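Local atomic coordinates of RPA0582 (Rhodopseudomonas palustris, PDB entry 3HHL), a protein that is of unknown function but belongs to the DUF1330 family and probably adopts the dimeric alpha-beta barrel fold of its clan. Residues R43-G47 with A48-A52. Residues are numbered along the deposited sequence; the frame is centred on the assembly and turned at random.
Sequences RETTG and AEAYA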
ATOM      1  N   ARG C  43      13.636  24.562 -14.182  1.00 53.30           N
ATOM      2  CA  ARG C  43      14.354  23.682 -15.120  1.00 53.03           C
ATOM      3  C   ARG C  43      13.475  22.518 -15.582  1.00 52.21           C
ATOM      4  O   ARG C  43      12.614  22.057 -14.851  1.00 52.45           O
ATOM      5  CB  ARG C  43      15.711  23.243 -14.528  1.00 53.24           C
ATOM      6  CG  ARG C  43      15.990  21.718 -14.365  1.00 54.54           C
ATOM      7  CD  ARG C  43      15.693  21.157 -12.944  1.00 53.76           C
ATOM      8  NE  ARG C  43      16.282  21.960 -11.866  1.00 54.53           N
ATOM      9  CZ  ARG C  43      17.177  21.553 -10.956  1.00 56.04           C
ATOM     10  NH1 ARG C  43      17.649  20.304 -10.923  1.00 57.51           N
ATOM     11  NH2 ARG C  43      17.608  22.421 -10.042  1.00 55.40           N
ATOM     12  N   GLU C  44      13.687  22.093 -16.818  1.00 51.30           N
ATOM     13  CA  GLU C  44      12.848  21.111 -17.472  1.00 50.65           C
ATOM     14  C   GLU C  44      13.464  19.715 -17.318  1.00 50.09           C
ATOM     15  O   GLU C  44      14.551  19.444 -17.842  1.00 50.37           O
ATOM     16  CB  GLU C  44      12.687  21.481 -18.962  1.00 50.33           C
ATOM     17  N   THR C  45      12.802  18.849 -16.550  1.00 49.10           N
ATOM     18  CA  THR C  45      13.102  17.403 -16.539  1.00 48.00           C
ATOM     19  C   THR C  45      11.813  16.659 -16.221  1.00 46.63           C
ATOM     20  O   THR C  45      10.840  17.253 -15.792  1.00 45.92           O
ATOM     21  CB  THR C  45      14.182  16.981 -15.503  1.00 47.97           C
ATOM     22  OG1 THR C  45      13.551  16.683 -14.267  1.00 49.57           O
ATOM     23  CG2 THR C  45      15.234  18.052 -15.247  1.00 48.17           C
ATOM     24  N   THR C  46      11.789  15.358 -16.444  1.00 45.81           N
ATOM     25  CA  THR C  46      10.604  14.577 -16.094  1.00 45.12           C
ATOM     26  C   THR C  46      10.563  14.275 -14.578  1.00 44.50           C
ATOM     27  O   THR C  46      11.574  14.341 -13.891  1.00 44.45           O
ATOM     28  CB  THR C  46      10.536  13.262 -16.899  1.00 45.39           C
ATOM     29  OG1 THR C  46      11.598  12.390 -16.506  1.00 45.14           O
ATOM     30  CG2 THR C  46      10.612  13.543 -18.397  1.00 43.22           C
ATOM     31  N   GLY C  47       9.388  13.975 -14.050  1.00 43.66           N
ATOM     32  CA  GLY C  47       9.288  13.519 -12.670  1.00 43.28           C
ATOM     33  C   GLY C  47      10.149  12.292 -12.392  1.00 42.69           C
ATOM     34  O   GLY C  47      10.766  12.218 -11.357  1.00 42.85           O
ATOM     35  N   ALA C  48      10.182  11.340 -13.323  1.00 42.37           N
ATOM     36  CA  ALA C  48      11.053  10.161 -13.240  1.00 42.13           C
ATOM     37  C   ALA C  48      12.516  10.548 -13.099  1.00 42.06           C
ATOM     38  O   ALA C  48      13.226  10.038 -12.222  1.00 42.56           O
ATOM     39  CB  ALA C  48      10.878   9.266 -14.447  1.00 41.44           C
ATOM     40  N   GLU C  49      12.970  11.453 -13.944  1.00 41.45           N
ATOM     41  CA  GLU C  49      14.349  11.880 -13.856  1.00 41.71           C
ATOM     42  C   GLU C  49      14.665  12.478 -12.466  1.00 40.83           C
ATOM     43  O   GLU C  49      15.700  12.173 -11.878  1.00 41.41           O
ATOM     44  CB  GLU C  49      14.686  12.842 -15.004  1.00 42.05           C
ATOM     45  CG  GLU C  49      14.724  12.125 -16.370  1.00 44.73           C
ATOM     46  CD  GLU C  49      14.927  13.071 -17.582  1.00 50.29           C
ATOM     47  OE1 GLU C  49      14.538  14.277 -17.529  1.00 54.45           O
ATOM     48  OE2 GLU C  49      15.488  12.599 -18.604  1.00 52.72           O
ATOM     49  N   ALA C  50      13.778  13.322 -11.942  1.00 39.57           N
ATOM     50  CA  ALA C  50      14.007  13.974 -10.651  1.00 38.42           C
ATOM     51  C   ALA C  50      13.913  12.964  -9.505  1.00 37.39           C
ATOM     52  O   ALA C  50      14.692  13.017  -8.583  1.00 36.21           O
ATOM     53  CB  ALA C  50      13.021  15.134 -10.439  1.00 37.86           C
ATOM     54  N   TYR C  51      12.956  12.050  -9.580  1.00 36.76           N
ATOM     55  CA  TYR C  51      12.848  10.998  -8.591  1.00 36.76           C
ATOM     56  C   TYR C  51      14.079  10.089  -8.593  1.00 36.41           C
ATOM     57  O   TYR C  51      14.516   9.648  -7.553  1.00 36.53           O
ATOM     58  CB  TYR C  51      11.563  10.188  -8.755  1.00 36.41           C
ATOM     59  CG  TYR C  51      11.251   9.365  -7.513  1.00 37.80           C
ATOM     60  CD1 TYR C  51      11.568   8.024  -7.441  1.00 40.26           C
ATOM     61  CD2 TYR C  51      10.692   9.950  -6.394  1.00 37.52           C
ATOM     62  CE1 TYR C  51      11.310   7.286  -6.289  1.00 41.80           C
ATOM     63  CE2 TYR C  51      10.414   9.218  -5.264  1.00 39.76           C
ATOM     64  CZ  TYR C  51      10.723   7.892  -5.204  1.00 40.97           C
ATOM     65  OH  TYR C  51      10.458   7.182  -4.043  1.00 43.54           O
ATOM     66  N   ALA C  52      14.625   9.820  -9.769  1.00 36.82           N
ATOM     67  CA  ALA C  52      15.882   9.086  -9.899  1.00 36.96           C
ATOM     68  C   ALA C  52      16.979   9.824  -9.132  1.00 37.27           C
ATOM     69  O   ALA C  52      17.674   9.238  -8.303  1.00 38.26           O
ATOM     70  CB  ALA C  52      16.277   8.936 -11.372  1.00 36.13           C
TER
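Thr-46 and Glu-49 exchange two hydrogen bonds where the chain enters helix 47-64. In the first, Glu-49 N donates to Thr-46 OG1 at 3.1 Å with an N-H...O angle of 161°. OG1 can receive it because the Thr-46 side chain sets this oxygen between its own N and carbonyl carbon (chi1 67°). In the reciprocal bond, Thr-46 N donates to Glu-49 OE1, also over 3.1 Å and nearly straight at 167°; the amide meets the anti side of the carboxylate, well out of its plane. CG of Glu-49 stands beside its own backbone N, and the extended chain beyond it carries the carboxylate back to Thr-46 N.

Two main-chain bonds are the first i to i+4 bonds of the helix: Ala-50 N to Thr-46 O at 3.1 Å and Tyr-51 N to Gly-47 O at 2.8 Å. Thr-46 O has a second donor, Thr-45 OG1, 3.1 Å away and above the carbonyl plane, on the opposite face from Ala-50 N.

In van der Waals contact, the Thr-45 side chain crosses that of Glu-49 obliquely, its CB lying against the carboxylate with Glu-49 OE1 at 3.4 Å; it also touches Ala-37 and Tyr-39 of the preceding loop. A valine in place of Thr-45 would probably lose the hydroxyl bond to Thr-46 O and leave that face of the carbonyl without this donor. Beyond the cap, the Tyr-51 side chain touches Val-31 and Leu-33 of strand 25-33, while its ring meets Tyr-54 edge-to-face.

With Thr-46 as N-cap and reciprocal bonds to Glu-49 three residues on, the geometry defines a capping box, here opening the helix that follows strand 25-33 of the antiparallel sheet.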